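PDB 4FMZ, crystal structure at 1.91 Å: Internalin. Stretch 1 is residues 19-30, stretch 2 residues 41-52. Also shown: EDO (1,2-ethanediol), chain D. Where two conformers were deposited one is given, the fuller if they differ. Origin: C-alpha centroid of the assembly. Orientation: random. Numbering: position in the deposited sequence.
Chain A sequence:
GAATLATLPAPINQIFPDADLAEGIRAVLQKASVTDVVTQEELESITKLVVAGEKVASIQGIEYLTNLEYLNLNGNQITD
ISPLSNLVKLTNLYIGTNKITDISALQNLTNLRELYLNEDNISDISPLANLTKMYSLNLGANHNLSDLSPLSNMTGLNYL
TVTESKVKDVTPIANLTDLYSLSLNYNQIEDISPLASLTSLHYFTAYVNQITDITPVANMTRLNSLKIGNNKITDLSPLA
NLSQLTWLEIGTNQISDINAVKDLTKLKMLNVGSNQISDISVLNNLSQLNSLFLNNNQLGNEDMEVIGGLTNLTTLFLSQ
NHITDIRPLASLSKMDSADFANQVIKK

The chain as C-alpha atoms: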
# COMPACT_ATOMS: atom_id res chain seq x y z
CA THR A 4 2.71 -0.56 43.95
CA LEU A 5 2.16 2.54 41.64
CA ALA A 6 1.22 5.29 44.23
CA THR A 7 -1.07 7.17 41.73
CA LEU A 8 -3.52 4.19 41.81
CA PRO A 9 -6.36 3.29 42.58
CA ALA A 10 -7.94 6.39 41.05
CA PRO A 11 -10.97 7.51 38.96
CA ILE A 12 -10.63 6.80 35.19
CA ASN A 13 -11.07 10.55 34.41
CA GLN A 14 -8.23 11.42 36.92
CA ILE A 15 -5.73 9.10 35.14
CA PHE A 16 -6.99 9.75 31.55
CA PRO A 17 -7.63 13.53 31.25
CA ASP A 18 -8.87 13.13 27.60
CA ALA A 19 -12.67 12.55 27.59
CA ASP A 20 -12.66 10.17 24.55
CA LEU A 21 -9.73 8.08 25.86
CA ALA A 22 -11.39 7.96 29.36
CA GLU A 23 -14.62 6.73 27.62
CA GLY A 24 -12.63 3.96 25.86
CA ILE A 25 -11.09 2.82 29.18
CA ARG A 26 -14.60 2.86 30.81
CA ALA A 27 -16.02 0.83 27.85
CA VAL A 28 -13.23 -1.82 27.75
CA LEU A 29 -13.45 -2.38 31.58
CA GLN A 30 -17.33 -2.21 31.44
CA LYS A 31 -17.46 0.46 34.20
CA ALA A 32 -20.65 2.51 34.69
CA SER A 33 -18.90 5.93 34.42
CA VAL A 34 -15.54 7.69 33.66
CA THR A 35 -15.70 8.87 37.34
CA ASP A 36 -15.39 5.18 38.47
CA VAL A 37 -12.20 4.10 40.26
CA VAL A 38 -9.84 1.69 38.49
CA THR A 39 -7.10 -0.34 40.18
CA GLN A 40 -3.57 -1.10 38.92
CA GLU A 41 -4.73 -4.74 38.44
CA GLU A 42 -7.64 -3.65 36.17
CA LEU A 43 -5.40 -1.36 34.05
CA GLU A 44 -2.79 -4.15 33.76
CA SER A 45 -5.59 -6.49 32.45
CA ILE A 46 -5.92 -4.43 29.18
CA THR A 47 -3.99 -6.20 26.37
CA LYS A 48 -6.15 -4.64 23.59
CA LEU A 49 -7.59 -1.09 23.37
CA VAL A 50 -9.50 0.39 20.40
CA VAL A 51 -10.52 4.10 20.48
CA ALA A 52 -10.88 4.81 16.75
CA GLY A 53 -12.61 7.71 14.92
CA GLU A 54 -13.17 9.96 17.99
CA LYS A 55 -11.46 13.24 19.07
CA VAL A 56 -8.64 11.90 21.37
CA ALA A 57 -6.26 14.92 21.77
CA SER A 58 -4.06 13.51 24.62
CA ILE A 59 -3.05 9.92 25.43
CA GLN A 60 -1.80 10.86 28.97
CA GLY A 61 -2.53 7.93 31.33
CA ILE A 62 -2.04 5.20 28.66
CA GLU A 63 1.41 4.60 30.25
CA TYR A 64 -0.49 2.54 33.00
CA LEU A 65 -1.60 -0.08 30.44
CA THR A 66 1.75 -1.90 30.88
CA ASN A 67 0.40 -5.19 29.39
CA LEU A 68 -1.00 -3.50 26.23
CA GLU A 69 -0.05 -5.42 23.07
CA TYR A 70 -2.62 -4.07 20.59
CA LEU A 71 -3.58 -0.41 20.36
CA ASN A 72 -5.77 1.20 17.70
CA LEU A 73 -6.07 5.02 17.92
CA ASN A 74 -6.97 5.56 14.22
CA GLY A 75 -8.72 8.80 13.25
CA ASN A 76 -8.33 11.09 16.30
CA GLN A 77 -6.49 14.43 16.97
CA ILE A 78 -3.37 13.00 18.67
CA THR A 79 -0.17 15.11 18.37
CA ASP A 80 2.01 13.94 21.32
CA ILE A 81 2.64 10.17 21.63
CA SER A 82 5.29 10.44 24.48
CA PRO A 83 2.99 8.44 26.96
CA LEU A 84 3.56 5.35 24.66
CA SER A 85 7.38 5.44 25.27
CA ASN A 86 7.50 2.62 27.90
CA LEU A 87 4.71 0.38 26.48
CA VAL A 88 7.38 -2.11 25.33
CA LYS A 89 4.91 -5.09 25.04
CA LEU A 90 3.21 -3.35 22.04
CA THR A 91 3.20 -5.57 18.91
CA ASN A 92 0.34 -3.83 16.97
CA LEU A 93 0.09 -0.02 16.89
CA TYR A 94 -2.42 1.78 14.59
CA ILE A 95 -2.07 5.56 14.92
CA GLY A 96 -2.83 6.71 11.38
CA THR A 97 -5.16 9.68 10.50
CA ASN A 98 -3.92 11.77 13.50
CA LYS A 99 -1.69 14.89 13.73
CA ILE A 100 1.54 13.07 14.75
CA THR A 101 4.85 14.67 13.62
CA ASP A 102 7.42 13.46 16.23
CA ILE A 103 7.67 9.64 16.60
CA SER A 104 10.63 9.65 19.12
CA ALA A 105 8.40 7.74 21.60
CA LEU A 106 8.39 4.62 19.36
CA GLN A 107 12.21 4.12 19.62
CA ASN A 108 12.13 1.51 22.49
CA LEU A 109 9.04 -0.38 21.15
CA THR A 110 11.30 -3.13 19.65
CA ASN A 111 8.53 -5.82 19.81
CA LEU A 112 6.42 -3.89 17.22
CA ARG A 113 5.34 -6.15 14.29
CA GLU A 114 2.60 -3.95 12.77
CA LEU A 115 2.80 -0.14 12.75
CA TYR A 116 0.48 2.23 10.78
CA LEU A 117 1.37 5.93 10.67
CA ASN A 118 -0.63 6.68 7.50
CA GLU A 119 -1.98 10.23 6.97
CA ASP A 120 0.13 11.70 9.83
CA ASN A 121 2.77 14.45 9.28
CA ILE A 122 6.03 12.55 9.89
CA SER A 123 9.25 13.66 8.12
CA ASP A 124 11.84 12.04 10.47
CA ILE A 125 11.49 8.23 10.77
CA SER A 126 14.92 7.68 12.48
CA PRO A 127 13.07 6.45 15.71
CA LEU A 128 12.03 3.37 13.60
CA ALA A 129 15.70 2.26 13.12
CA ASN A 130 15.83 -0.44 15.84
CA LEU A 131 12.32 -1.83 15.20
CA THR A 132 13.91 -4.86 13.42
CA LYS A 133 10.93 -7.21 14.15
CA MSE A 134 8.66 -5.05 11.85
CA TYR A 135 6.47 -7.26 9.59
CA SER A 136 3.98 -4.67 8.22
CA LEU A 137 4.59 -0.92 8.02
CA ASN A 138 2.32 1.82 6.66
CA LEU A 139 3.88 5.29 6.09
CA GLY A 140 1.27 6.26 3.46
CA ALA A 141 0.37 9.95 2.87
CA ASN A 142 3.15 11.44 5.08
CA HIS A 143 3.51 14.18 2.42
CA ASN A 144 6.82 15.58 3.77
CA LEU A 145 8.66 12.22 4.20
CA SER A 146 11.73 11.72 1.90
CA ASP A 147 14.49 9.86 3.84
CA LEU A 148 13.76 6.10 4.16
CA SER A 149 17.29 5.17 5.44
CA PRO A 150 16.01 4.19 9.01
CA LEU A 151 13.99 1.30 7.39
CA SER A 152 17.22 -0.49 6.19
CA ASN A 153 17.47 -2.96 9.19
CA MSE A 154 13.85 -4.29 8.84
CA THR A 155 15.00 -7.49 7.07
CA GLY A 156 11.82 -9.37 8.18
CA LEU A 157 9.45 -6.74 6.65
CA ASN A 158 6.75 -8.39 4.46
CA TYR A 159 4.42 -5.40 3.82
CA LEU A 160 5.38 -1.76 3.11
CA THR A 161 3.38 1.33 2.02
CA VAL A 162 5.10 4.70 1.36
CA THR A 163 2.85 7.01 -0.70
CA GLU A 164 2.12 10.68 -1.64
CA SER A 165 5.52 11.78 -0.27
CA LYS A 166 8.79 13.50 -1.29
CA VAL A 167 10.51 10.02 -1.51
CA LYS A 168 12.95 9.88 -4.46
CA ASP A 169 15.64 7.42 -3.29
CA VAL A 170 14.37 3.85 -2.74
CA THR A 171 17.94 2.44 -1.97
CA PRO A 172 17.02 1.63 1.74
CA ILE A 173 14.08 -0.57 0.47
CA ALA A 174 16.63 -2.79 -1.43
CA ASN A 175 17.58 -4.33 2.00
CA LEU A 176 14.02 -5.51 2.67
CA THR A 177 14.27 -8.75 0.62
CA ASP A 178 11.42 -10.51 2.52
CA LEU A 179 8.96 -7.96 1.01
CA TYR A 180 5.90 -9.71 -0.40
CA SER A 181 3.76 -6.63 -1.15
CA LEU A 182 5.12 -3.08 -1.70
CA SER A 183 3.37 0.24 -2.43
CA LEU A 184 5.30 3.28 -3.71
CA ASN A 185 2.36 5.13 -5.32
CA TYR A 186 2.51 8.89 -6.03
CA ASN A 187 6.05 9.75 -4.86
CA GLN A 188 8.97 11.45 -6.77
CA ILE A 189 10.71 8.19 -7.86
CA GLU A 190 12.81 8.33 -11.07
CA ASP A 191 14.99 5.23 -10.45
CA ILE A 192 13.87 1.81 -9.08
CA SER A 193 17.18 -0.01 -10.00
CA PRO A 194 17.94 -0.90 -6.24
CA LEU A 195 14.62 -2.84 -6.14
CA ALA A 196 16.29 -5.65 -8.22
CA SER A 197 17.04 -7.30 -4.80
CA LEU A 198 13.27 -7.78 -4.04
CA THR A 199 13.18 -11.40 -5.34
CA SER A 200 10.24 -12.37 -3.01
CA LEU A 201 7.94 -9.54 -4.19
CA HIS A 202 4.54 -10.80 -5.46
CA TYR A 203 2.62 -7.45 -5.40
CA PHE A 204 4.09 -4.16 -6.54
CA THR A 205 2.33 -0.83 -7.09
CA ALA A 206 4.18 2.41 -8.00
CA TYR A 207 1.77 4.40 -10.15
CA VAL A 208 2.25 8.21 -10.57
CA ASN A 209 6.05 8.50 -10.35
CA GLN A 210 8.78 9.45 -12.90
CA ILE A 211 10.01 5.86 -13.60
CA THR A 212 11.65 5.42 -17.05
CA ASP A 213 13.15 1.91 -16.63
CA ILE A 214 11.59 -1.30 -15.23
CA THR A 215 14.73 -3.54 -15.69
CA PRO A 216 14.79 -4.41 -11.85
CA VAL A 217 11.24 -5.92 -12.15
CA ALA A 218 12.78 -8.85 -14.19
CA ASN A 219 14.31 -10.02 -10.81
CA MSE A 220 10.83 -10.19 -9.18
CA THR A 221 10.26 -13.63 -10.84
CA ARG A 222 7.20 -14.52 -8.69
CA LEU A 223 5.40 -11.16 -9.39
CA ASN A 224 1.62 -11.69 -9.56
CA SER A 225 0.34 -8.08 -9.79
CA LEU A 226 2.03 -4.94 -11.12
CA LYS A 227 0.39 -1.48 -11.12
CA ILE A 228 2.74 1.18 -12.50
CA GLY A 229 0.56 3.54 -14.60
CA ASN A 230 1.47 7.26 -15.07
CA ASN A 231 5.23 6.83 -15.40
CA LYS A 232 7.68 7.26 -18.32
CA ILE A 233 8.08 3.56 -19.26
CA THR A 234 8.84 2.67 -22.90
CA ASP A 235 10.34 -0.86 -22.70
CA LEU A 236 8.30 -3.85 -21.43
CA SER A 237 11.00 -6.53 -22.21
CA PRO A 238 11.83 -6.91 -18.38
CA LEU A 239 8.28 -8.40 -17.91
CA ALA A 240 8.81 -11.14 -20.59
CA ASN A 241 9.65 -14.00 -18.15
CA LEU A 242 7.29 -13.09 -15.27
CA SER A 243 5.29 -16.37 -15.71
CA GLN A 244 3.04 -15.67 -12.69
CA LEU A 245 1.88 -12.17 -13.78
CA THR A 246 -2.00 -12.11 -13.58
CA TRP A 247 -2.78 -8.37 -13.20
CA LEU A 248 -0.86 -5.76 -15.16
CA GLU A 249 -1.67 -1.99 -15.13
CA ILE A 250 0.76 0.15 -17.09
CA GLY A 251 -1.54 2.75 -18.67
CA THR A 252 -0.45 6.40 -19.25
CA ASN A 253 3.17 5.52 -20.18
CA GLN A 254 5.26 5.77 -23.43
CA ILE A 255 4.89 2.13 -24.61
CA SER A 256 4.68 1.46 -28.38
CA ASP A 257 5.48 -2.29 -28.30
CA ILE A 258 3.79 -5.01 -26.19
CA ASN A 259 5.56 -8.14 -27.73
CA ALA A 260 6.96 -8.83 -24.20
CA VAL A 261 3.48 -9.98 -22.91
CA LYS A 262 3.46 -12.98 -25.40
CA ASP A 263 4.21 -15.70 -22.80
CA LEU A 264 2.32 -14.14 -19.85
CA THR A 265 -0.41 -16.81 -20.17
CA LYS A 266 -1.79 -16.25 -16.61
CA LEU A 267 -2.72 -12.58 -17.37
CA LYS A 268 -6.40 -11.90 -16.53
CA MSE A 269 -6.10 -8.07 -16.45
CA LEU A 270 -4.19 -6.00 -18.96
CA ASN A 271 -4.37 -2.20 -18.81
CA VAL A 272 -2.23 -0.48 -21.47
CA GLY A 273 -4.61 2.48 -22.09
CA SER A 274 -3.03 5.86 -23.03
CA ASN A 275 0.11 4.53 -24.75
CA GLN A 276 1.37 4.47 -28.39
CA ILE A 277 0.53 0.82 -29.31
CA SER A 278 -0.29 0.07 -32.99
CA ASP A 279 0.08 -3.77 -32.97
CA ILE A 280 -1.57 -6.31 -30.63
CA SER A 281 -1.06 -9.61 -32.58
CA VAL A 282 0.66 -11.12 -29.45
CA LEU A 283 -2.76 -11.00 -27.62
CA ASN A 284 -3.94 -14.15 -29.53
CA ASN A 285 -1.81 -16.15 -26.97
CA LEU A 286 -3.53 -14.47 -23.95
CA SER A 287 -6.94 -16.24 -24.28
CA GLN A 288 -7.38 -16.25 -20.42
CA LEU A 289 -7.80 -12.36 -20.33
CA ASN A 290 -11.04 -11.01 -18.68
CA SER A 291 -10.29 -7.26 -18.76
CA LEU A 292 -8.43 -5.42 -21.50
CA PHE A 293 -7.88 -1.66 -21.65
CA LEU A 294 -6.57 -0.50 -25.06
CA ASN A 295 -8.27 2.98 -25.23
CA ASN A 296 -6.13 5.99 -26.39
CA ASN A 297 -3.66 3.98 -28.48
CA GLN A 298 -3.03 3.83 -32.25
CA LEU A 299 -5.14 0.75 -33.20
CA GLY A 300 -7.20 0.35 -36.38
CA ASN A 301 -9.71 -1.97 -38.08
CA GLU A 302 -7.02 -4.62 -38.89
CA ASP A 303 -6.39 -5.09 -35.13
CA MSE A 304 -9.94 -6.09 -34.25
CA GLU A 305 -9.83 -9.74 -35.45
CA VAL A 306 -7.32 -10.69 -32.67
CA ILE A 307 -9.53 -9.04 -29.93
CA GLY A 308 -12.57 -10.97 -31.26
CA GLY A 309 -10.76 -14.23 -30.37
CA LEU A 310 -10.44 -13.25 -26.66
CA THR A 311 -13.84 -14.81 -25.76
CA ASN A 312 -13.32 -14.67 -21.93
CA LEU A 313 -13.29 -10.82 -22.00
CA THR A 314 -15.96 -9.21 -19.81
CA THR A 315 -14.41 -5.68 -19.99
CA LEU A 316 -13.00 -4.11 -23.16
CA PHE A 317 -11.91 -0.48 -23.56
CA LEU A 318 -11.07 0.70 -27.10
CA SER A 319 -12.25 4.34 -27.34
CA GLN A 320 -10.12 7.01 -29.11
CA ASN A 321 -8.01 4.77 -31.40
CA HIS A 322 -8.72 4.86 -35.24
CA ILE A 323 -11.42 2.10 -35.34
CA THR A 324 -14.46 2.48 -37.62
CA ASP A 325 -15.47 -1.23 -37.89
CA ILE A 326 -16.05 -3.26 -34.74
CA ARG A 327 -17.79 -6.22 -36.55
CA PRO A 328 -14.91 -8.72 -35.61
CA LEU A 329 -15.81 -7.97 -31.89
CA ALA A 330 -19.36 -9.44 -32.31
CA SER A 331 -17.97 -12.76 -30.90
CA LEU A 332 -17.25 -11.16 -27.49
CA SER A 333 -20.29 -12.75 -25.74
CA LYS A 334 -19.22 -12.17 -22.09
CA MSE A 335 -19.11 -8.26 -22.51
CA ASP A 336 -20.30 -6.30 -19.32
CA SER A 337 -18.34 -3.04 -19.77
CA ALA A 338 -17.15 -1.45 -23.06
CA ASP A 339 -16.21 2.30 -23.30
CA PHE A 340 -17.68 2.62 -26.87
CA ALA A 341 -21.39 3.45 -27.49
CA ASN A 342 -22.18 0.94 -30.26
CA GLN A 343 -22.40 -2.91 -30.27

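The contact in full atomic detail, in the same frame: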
# COMPACT_ATOMS: atom_id res chain seq x y z
N ALA A 19 -11.32 13.09 27.47
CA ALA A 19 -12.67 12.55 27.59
C ALA A 19 -12.91 11.31 26.71
O ALA A 19 -13.50 10.36 27.20
CB ALA A 19 -13.69 13.63 27.24
N ASP A 20 -12.45 11.31 25.45
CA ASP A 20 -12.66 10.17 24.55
C ASP A 20 -11.82 8.96 24.96
O ASP A 20 -12.34 7.85 24.96
CB ASP A 20 -12.42 10.55 23.10
CG ASP A 20 -13.54 11.41 22.53
OD1 ASP A 20 -14.67 11.37 23.08
OD2 ASP A 20 -13.30 12.13 21.55
N LEU A 21 -10.56 9.18 25.37
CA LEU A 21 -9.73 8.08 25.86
C LEU A 21 -10.32 7.52 27.18
O LEU A 21 -10.41 6.30 27.31
CB LEU A 21 -8.29 8.52 26.05
CG LEU A 21 -7.28 7.41 26.46
CD1 LEU A 21 -7.32 6.20 25.50
CD2 LEU A 21 -5.91 7.96 26.50
N ALA A 22 -10.77 8.39 28.10
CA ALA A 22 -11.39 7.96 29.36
C ALA A 22 -12.63 7.09 29.07
O ALA A 22 -12.79 6.04 29.67
CB ALA A 22 -11.77 9.16 30.22
N GLU A 23 -13.45 7.49 28.05
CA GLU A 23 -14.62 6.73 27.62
C GLU A 23 -14.23 5.33 27.11
O GLU A 23 -14.89 4.36 27.44
CB GLU A 23 -15.43 7.51 26.56
CG GLU A 23 -16.58 6.76 25.90
CD GLU A 23 -17.61 6.08 26.78
OE1 GLU A 23 -17.82 6.53 27.93
OE2 GLU A 23 -18.23 5.11 26.29
N GLY A 24 -13.12 5.24 26.37
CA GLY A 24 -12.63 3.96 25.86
C GLY A 24 -12.16 3.02 26.95
O GLY A 24 -12.35 1.80 26.83
N ILE A 25 -11.53 3.57 28.01
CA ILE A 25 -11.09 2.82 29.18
C ILE A 25 -12.33 2.31 29.94
O ILE A 25 -12.39 1.13 30.30
CB ILE A 25 -10.13 3.66 30.09
CG1 ILE A 25 -8.82 4.04 29.34
CG2 ILE A 25 -9.80 2.93 31.41
CD1 ILE A 25 -7.89 2.87 28.89
N ARG A 26 -13.33 3.20 30.16
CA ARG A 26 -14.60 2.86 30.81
C ARG A 26 -15.29 1.71 30.06
O ARG A 26 -15.67 0.72 30.69
CB ARG A 26 -15.54 4.08 30.87
CG ARG A 26 -16.85 3.81 31.63
CD ARG A 26 -18.08 4.48 31.04
NE ARG A 26 -18.34 4.19 29.62
CZ ARG A 26 -18.89 3.08 29.14
NH1 ARG A 26 -19.22 2.09 29.95
NH2 ARG A 26 -19.12 2.95 27.84
N ALA A 27 -15.38 1.82 28.71
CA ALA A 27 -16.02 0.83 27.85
C ALA A 27 -15.31 -0.52 27.87
O ALA A 27 -15.99 -1.54 28.00
CB ALA A 27 -16.13 1.34 26.43
N VAL A 28 -13.96 -0.55 27.77
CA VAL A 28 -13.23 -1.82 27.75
C VAL A 28 -13.33 -2.53 29.13
O VAL A 28 -13.40 -3.76 29.15
CB VAL A 28 -11.76 -1.68 27.25
CG1 VAL A 28 -10.84 -0.99 28.28
CG2 VAL A 28 -11.18 -3.02 26.80
N LEU A 29 -13.37 -1.78 30.24
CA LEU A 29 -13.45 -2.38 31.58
C LEU A 29 -14.91 -2.56 32.04
O LEU A 29 -15.14 -3.08 33.14
CB LEU A 29 -12.66 -1.53 32.58
CG LEU A 29 -11.13 -1.56 32.45
CD1 LEU A 29 -10.49 -0.41 33.20
CD2 LEU A 29 -10.52 -2.89 32.93
N GLN A 30 -15.88 -2.15 31.20
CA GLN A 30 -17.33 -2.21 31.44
C GLN A 30 -17.71 -1.56 32.79
O GLN A 30 -18.47 -2.11 33.59
CB GLN A 30 -17.88 -3.63 31.29
CG GLN A 30 -17.81 -4.07 29.82
CD GLN A 30 -18.49 -5.36 29.51
OE1 GLN A 30 -19.47 -5.75 30.15
NE2 GLN A 30 -18.00 -6.02 28.49
N GLU A 41 -4.41 -3.40 38.92
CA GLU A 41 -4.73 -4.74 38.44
C GLU A 41 -5.66 -4.67 37.23
O GLU A 41 -5.42 -5.38 36.26
CB GLU A 41 -5.35 -5.59 39.57
CG GLU A 41 -5.63 -7.03 39.18
CD GLU A 41 -6.07 -7.94 40.31
OE1 GLU A 41 -5.25 -8.20 41.22
OE2 GLU A 41 -7.22 -8.43 40.26
N GLU A 42 -6.70 -3.81 37.28
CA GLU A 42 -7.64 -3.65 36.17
C GLU A 42 -6.98 -3.02 34.95
O GLU A 42 -7.23 -3.45 33.82
CB GLU A 42 -8.86 -2.82 36.60
CG GLU A 42 -9.79 -3.57 37.54
CD GLU A 42 -10.91 -2.74 38.12
OE1 GLU A 42 -10.68 -1.55 38.44
OE2 GLU A 42 -12.04 -3.27 38.24
N LEU A 43 -6.10 -2.01 35.16
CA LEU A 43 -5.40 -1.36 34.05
C LEU A 43 -4.38 -2.30 33.41
O LEU A 43 -4.23 -2.31 32.19
CB LEU A 43 -4.73 -0.04 34.48
CG LEU A 43 -5.69 1.08 34.87
CD1 LEU A 43 -4.93 2.26 35.43
CD2 LEU A 43 -6.57 1.53 33.69
N GLU A 44 -3.75 -3.16 34.24
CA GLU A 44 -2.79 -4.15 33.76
C GLU A 44 -3.48 -5.35 33.07
O GLU A 44 -2.79 -6.18 32.48
CB GLU A 44 -1.90 -4.63 34.91
CG GLU A 44 -0.86 -3.60 35.32
CD GLU A 44 -0.05 -3.96 36.55
OE1 GLU A 44 -0.33 -5.00 37.20
OE2 GLU A 44 0.88 -3.18 36.88
N SER A 45 -4.83 -5.42 33.11
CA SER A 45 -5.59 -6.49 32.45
C SER A 45 -5.88 -6.16 30.97
O SER A 45 -6.31 -7.05 30.23
CB SER A 45 -6.89 -6.77 33.19
OG SER A 45 -7.90 -5.81 32.94
N ILE A 46 -5.66 -4.89 30.55
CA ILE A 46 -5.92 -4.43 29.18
C ILE A 46 -4.76 -4.79 28.25
O ILE A 46 -3.69 -4.18 28.32
CB ILE A 46 -6.23 -2.90 29.13
CG1 ILE A 46 -7.29 -2.46 30.18
CG2 ILE A 46 -6.59 -2.43 27.70
CD1 ILE A 46 -8.60 -3.17 30.11
N THR A 47 -4.98 -5.76 27.37
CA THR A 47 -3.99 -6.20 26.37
C THR A 47 -4.35 -5.63 24.99
O THR A 47 -3.49 -5.59 24.10
CB THR A 47 -3.88 -7.73 26.34
OG1 THR A 47 -5.13 -8.30 25.96
CG2 THR A 47 -3.42 -8.31 27.67
N LYS A 48 -5.62 -5.20 24.83
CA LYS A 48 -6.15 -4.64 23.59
C LYS A 48 -7.06 -3.44 23.89
O LYS A 48 -8.00 -3.55 24.70
CB LYS A 48 -6.92 -5.74 22.83
CG LYS A 48 -7.60 -5.29 21.54
CD LYS A 48 -8.12 -6.49 20.75
CE LYS A 48 -8.85 -6.09 19.49
NZ LYS A 48 -9.26 -7.27 18.70
N LEU A 49 -6.77 -2.31 23.25
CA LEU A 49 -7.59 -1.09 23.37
C LEU A 49 -7.81 -0.49 21.99
O LEU A 49 -6.86 -0.31 21.23
CB LEU A 49 -6.95 -0.06 24.32
CG LEU A 49 -7.75 1.23 24.61
CD1 LEU A 49 -8.91 0.98 25.57
CD2 LEU A 49 -6.85 2.31 25.18
N VAL A 50 -9.09 -0.19 21.68
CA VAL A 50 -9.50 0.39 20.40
C VAL A 50 -10.34 1.63 20.67
O VAL A 50 -11.45 1.53 21.20
CB VAL A 50 -10.26 -0.63 19.50
CG1 VAL A 50 -10.75 0.03 18.20
CG2 VAL A 50 -9.39 -1.85 19.17
N VAL A 51 -9.79 2.81 20.35
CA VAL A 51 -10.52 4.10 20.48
C VAL A 51 -10.29 4.78 19.13
O VAL A 51 -9.39 5.62 18.98
CB VAL A 51 -10.15 4.99 21.71
CG1 VAL A 51 -11.09 6.20 21.84
CG2 VAL A 51 -10.16 4.19 23.01
N ALA A 52 -11.05 4.34 18.12
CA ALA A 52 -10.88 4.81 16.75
C ALA A 52 -12.04 5.74 16.29
O ALA A 52 -13.20 5.53 16.63
CB ALA A 52 -10.75 3.63 15.80
C1 EDO D . -8.10 -6.97 27.06
O1 EDO D . -8.26 -5.65 26.57
C2 EDO D . -8.61 -7.98 26.02
O2 EDO D . -8.40 -9.27 26.55

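What holds the helix of the first stretch against the second stretch? Packing of apolar side chains does the work, for no hydrogen bond crosses between the two, and together they bury 496 Å². Leu21, Gly24, Ile25, Val28 and Leu29, spaced three and four apart, share one side of the helix. They meet Leu43, Ile46, Leu49 and Val51. Along the strand and the residue after it, side chains alternate: Leu49 and Val51 point toward the helix, while Val50 between them points away and is exposed.

Why is there a glycine where the backbones come closest? The CA atoms of Gly24 and Val51 are 5.8 Å apart, and Val51, with chi1 t, sets CG2 3.8 Å from Gly24 CA. A CB on Gly24 would lie 2.3 Å from Val51 CG2, a clash. The bare backbone thus makes room for the valine methyl, and Val51 CG1 also reaches Asp20 O at 3.7 Å. Leu49 also packs here: its CD1 lies 3.8 Å from Gly24 O, a carbonyl already engaged by the amide of Val28 one turn on.

How do Leu21 and Ile25 take part when their CA-to-CB bonds point sideways? Their side chains bend back at the ends. Leu21, with chi1 t and chi2 p, brings CD1 to 3.9 Å from Leu49 CD2. Ile25, m at both angles, places CD1 3.9 Å from that same Leu49 CD2, while its CG2 lies 4.2 Å from Leu43 CD2. Leu49, itself t and p, therefore inserts its two methyls among helix residues, and all of these side chains are buried, as suits leucine and isoleucine.

What closes the contact at the helix's C-terminal end? Leu29 (m, t) points toward the second stretch and extends CD2 to 3.4 Å from Ile46 CD1 and 3.5 Å from Glu42 O. With chi1 p, Ser45 turns its hydroxyl back onto its own stretch, where OG donates a 2.6 Å hydrogen bond to Glu42 O. Ile46, m at both angles and the last residue of the type I turn that starts at Leu43, also meets Val28, CD1 to CG1 at 3.6 Å. Val28, with chi1 p, sets CG1 3.9 Å from Leu49 CD1 and CG2 3.8 Å from Lys48 O.

Where do the charged groups go? Lys48 is extended, all four angles t, and its end leads away from the helix. Glu23 and Arg26 pair within the helix instead: Arg26 NH2 and Glu23 OE2 form a 2.8 Å salt bridge, and Arg26 NE donates to Glu23 OE1 at 2.9 Å.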